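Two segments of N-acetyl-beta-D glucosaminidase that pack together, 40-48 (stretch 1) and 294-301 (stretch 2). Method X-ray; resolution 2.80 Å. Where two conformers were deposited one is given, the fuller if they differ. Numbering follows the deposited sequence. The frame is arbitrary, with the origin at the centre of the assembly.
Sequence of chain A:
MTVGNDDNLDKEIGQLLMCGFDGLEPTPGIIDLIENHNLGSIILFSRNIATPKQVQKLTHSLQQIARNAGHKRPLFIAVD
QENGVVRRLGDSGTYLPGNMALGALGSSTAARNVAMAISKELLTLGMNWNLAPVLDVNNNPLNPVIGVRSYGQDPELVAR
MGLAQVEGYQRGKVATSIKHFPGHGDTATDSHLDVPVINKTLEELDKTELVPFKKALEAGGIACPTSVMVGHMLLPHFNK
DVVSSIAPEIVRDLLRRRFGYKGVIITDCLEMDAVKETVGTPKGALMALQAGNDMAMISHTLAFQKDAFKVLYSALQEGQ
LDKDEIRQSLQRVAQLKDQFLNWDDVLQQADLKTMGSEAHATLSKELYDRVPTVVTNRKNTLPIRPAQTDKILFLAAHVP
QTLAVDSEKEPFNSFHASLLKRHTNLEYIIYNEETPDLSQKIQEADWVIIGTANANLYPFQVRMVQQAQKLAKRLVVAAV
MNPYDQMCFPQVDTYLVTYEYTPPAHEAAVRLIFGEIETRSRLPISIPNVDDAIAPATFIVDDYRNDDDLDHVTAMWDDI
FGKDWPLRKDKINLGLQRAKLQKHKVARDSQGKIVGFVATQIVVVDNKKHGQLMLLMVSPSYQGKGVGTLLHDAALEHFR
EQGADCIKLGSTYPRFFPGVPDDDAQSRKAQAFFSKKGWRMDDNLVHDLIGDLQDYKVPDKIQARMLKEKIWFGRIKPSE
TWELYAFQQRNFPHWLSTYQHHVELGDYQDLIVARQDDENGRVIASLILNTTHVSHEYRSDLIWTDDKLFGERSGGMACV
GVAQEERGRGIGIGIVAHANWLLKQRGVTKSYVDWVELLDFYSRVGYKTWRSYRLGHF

Stretch 1, residues 40-48: GSIILFSRN
Stretch 2 (294-301) DMAMISHT

The contact is a side-chain packing of two roughly parallel segments whose touching residues are at least 253 apart in sequence, held by apolar and ring contacts with no hydrogen bond between them among the modelled atoms. The vectors from CA 41 to CA 47 and from CA 295 to CA 300 diverge by 21°, and the register is fixed by I43 CA and S299 CA, 6.6 Å apart. Together the stretches bury 321 Å².

Stretch 1 is extended through S41, I42 and I43, with phi/psi of -146/144, -119/154 and -128/142. Extended geometry alternates the side chains, so S41, I43 and F45 direct CB toward stretch 2 while I42 and L44 remain out of reach. F45 (-133/179) leads into a turn in which S46, R47 and N48 adopt helical angles. Two bonds close this turn: N48 N to F45 O at 2.8 Å, and F45 N to N48 OD1 at 3.3 Å. R47, within this turn, also points CB toward stretch 2.

In stretch 2, A296, M297 and I298 form strand, with phi/psi of -122/134, -104/131 and -138/74. S299 (-72/153) follows, then H300 at 82/-110, a positive phi.

At the start of the contact, S41 OG (chi1 m) lies 4.1 Å from M295 SD (chi1 t, chi2 t, chi3 m); the hydroxyl is hydrogen-bonded elsewhere in the structure. Next, I43, with chi1 and chi2 both t, brings CD1 to 3.4 Å from M297 CE. M297 points CB sideways, but its all-t chain (178°, 173°, 155°) carries the methyl across, so a long, unbranched apolar side chain suits this buried position. I43 CG2 also lies 4.1 Å from S299 CB.

S299 directs CB toward stretch 1; its OG is not modelled. F45 CZ is 3.3 Å from S299 CB, which sits at the ring edge, near its plane. F45 has chi1 m and chi2 80°. Over one face of its ring lies H300 CE1, 3.5 Å from F45 CZ. The two rings are oblique, with centroids 4.4 Å apart and planes at 38°.

H300 (chi1 m, chi2 92°) buries the largest area, 76 Å², and its ring also meets R47. R47 CZ is 3.4 Å from H300 CD2, which lies over one face of the guanidinium. R47 has chi1 -31°, chi2 137°, chi3 85° and chi4 -160° in the conformer given, one of two deposited. Both residues are partly exposed, a setting compatible with their polar groups, whereas I43, F45 and M297 are buried.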

# COMPACT_ATOMS: atom_id res chain seq x y z
N GLY A 40 -33.27 5.79 22.81
CA GLY A 40 -32.81 4.53 22.23
C GLY A 40 -31.49 3.97 22.71
O GLY A 40 -31.18 2.81 22.46
N SER A 41 -30.68 4.79 23.39
CA SER A 41 -29.36 4.37 23.84
C SER A 41 -28.99 5.00 25.18
O SER A 41 -29.34 6.15 25.46
CB SER A 41 -28.30 4.74 22.80
OG SER A 41 -28.79 4.60 21.47
N ILE A 42 -28.29 4.23 26.01
CA ILE A 42 -27.80 4.69 27.31
C ILE A 42 -26.28 4.62 27.31
O ILE A 42 -25.70 3.81 26.58
CB ILE A 42 -28.34 3.80 28.46
CG1 ILE A 42 -29.87 3.72 28.42
CG2 ILE A 42 -27.85 4.30 29.82
CD1 ILE A 42 -30.58 5.05 28.63
N ILE A 43 -25.64 5.46 28.13
CA ILE A 43 -24.20 5.38 28.36
C ILE A 43 -23.92 5.32 29.86
O ILE A 43 -24.60 5.99 30.65
CB ILE A 43 -23.42 6.55 27.70
CG1 ILE A 43 -21.94 6.50 28.09
CG2 ILE A 43 -24.04 7.89 28.06
CD1 ILE A 43 -21.04 7.38 27.24
N LEU A 44 -22.93 4.52 30.25
CA LEU A 44 -22.61 4.29 31.65
C LEU A 44 -21.15 4.65 31.96
O LEU A 44 -20.28 4.61 31.08
CB LEU A 44 -22.86 2.83 32.02
CG LEU A 44 -24.24 2.25 31.69
CD1 LEU A 44 -24.29 0.78 32.09
CD2 LEU A 44 -25.34 3.03 32.38
N PHE A 45 -20.89 4.98 33.23
CA PHE A 45 -19.55 5.30 33.70
C PHE A 45 -19.30 4.56 35.02
O PHE A 45 -20.19 3.87 35.51
CB PHE A 45 -19.41 6.81 33.92
CG PHE A 45 -19.55 7.62 32.66
CD1 PHE A 45 -20.81 7.91 32.14
CD2 PHE A 45 -18.42 8.11 32.01
CE1 PHE A 45 -20.94 8.66 30.98
CE2 PHE A 45 -18.55 8.86 30.85
CZ PHE A 45 -19.80 9.14 30.34
N SER A 46 -18.10 4.71 35.59
CA SER A 46 -17.78 4.07 36.88
C SER A 46 -18.77 4.43 38.00
O SER A 46 -19.01 3.63 38.90
CB SER A 46 -16.36 4.41 37.32
OG SER A 46 -15.45 4.25 36.25
N ARG A 47 -19.33 5.64 37.93
CA ARG A 47 -20.42 6.05 38.82
C ARG A 47 -21.53 5.00 38.87
O ARG A 47 -22.03 4.66 39.94
CB ARG A 47 -21.03 7.37 38.33
CG ARG A 47 -20.04 8.29 37.63
CD ARG A 47 -20.67 8.90 36.38
NE ARG A 47 -21.44 10.10 36.66
CZ ARG A 47 -22.36 10.59 35.84
NH1 ARG A 47 -22.63 9.98 34.69
NH2 ARG A 47 -23.02 11.69 36.16
N ASN A 48 -21.88 4.47 37.70
CA ASN A 48 -22.97 3.50 37.57
C ASN A 48 -22.55 2.04 37.77
O ASN A 48 -23.37 1.20 38.15
CB ASN A 48 -23.66 3.66 36.20
CG ASN A 48 -23.95 5.12 35.86
OD1 ASN A 48 -23.76 5.55 34.73
ND2 ASN A 48 -24.41 5.88 36.85
N ASP A 294 -25.69 10.88 12.81
CA ASP A 294 -26.91 10.11 13.05
C ASP A 294 -27.31 10.14 14.52
O ASP A 294 -28.45 9.82 14.85
CB ASP A 294 -26.71 8.66 12.62
CG ASP A 294 -26.58 8.50 11.12
OD1 ASP A 294 -27.37 9.11 10.38
OD2 ASP A 294 -25.69 7.75 10.68
N MET A 295 -26.39 10.51 15.41
CA MET A 295 -26.62 10.31 16.84
C MET A 295 -25.90 11.36 17.68
O MET A 295 -24.81 11.81 17.32
CB MET A 295 -26.14 8.90 17.22
CG MET A 295 -26.89 8.27 18.38
SD MET A 295 -26.70 6.48 18.46
CE MET A 295 -27.53 6.01 16.96
N ALA A 296 -26.52 11.74 18.80
CA ALA A 296 -25.95 12.74 19.71
C ALA A 296 -25.76 12.17 21.12
O ALA A 296 -26.66 11.54 21.68
CB ALA A 296 -26.83 13.98 19.75
N MET A 297 -24.59 12.42 21.69
CA MET A 297 -24.23 11.90 22.99
C MET A 297 -24.32 13.01 24.03
O MET A 297 -23.80 14.11 23.83
CB MET A 297 -22.81 11.33 22.94
CG MET A 297 -22.27 10.79 24.25
SD MET A 297 -20.68 9.98 24.00
CE MET A 297 -19.91 10.12 25.61
N ILE A 298 -25.01 12.72 25.14
CA ILE A 298 -25.14 13.67 26.25
C ILE A 298 -24.97 12.92 27.57
O ILE A 298 -25.93 12.68 28.31
CB ILE A 298 -26.50 14.41 26.21
CG1 ILE A 298 -26.83 14.88 24.78
CG2 ILE A 298 -26.47 15.60 27.16
CD1 ILE A 298 -28.13 15.64 24.65
N SER A 299 -23.72 12.56 27.87
CA SER A 299 -23.39 11.87 29.11
C SER A 299 -23.49 12.82 30.30
O SER A 299 -23.31 14.03 30.14
CB SER A 299 -21.98 11.29 29.03
N HIS A 300 -23.78 12.28 31.48
CA HIS A 300 -23.79 13.03 32.75
C HIS A 300 -25.08 13.83 33.04
O HIS A 300 -26.13 13.23 33.30
CB HIS A 300 -22.53 13.90 32.92
CG HIS A 300 -21.24 13.15 32.78
ND1 HIS A 300 -20.58 13.01 31.57
CD2 HIS A 300 -20.49 12.49 33.69
CE1 HIS A 300 -19.48 12.30 31.75
NE2 HIS A 300 -19.40 11.98 33.03
N THR A 301 -25.02 15.16 32.98
CA THR A 301 -26.01 16.01 33.66
C THR A 301 -27.32 16.23 32.90
O THR A 301 -27.38 16.95 31.91
CB THR A 301 -25.42 17.39 34.03
OG1 THR A 301 -25.17 18.16 32.85
CG2 THR A 301 -24.12 17.24 34.82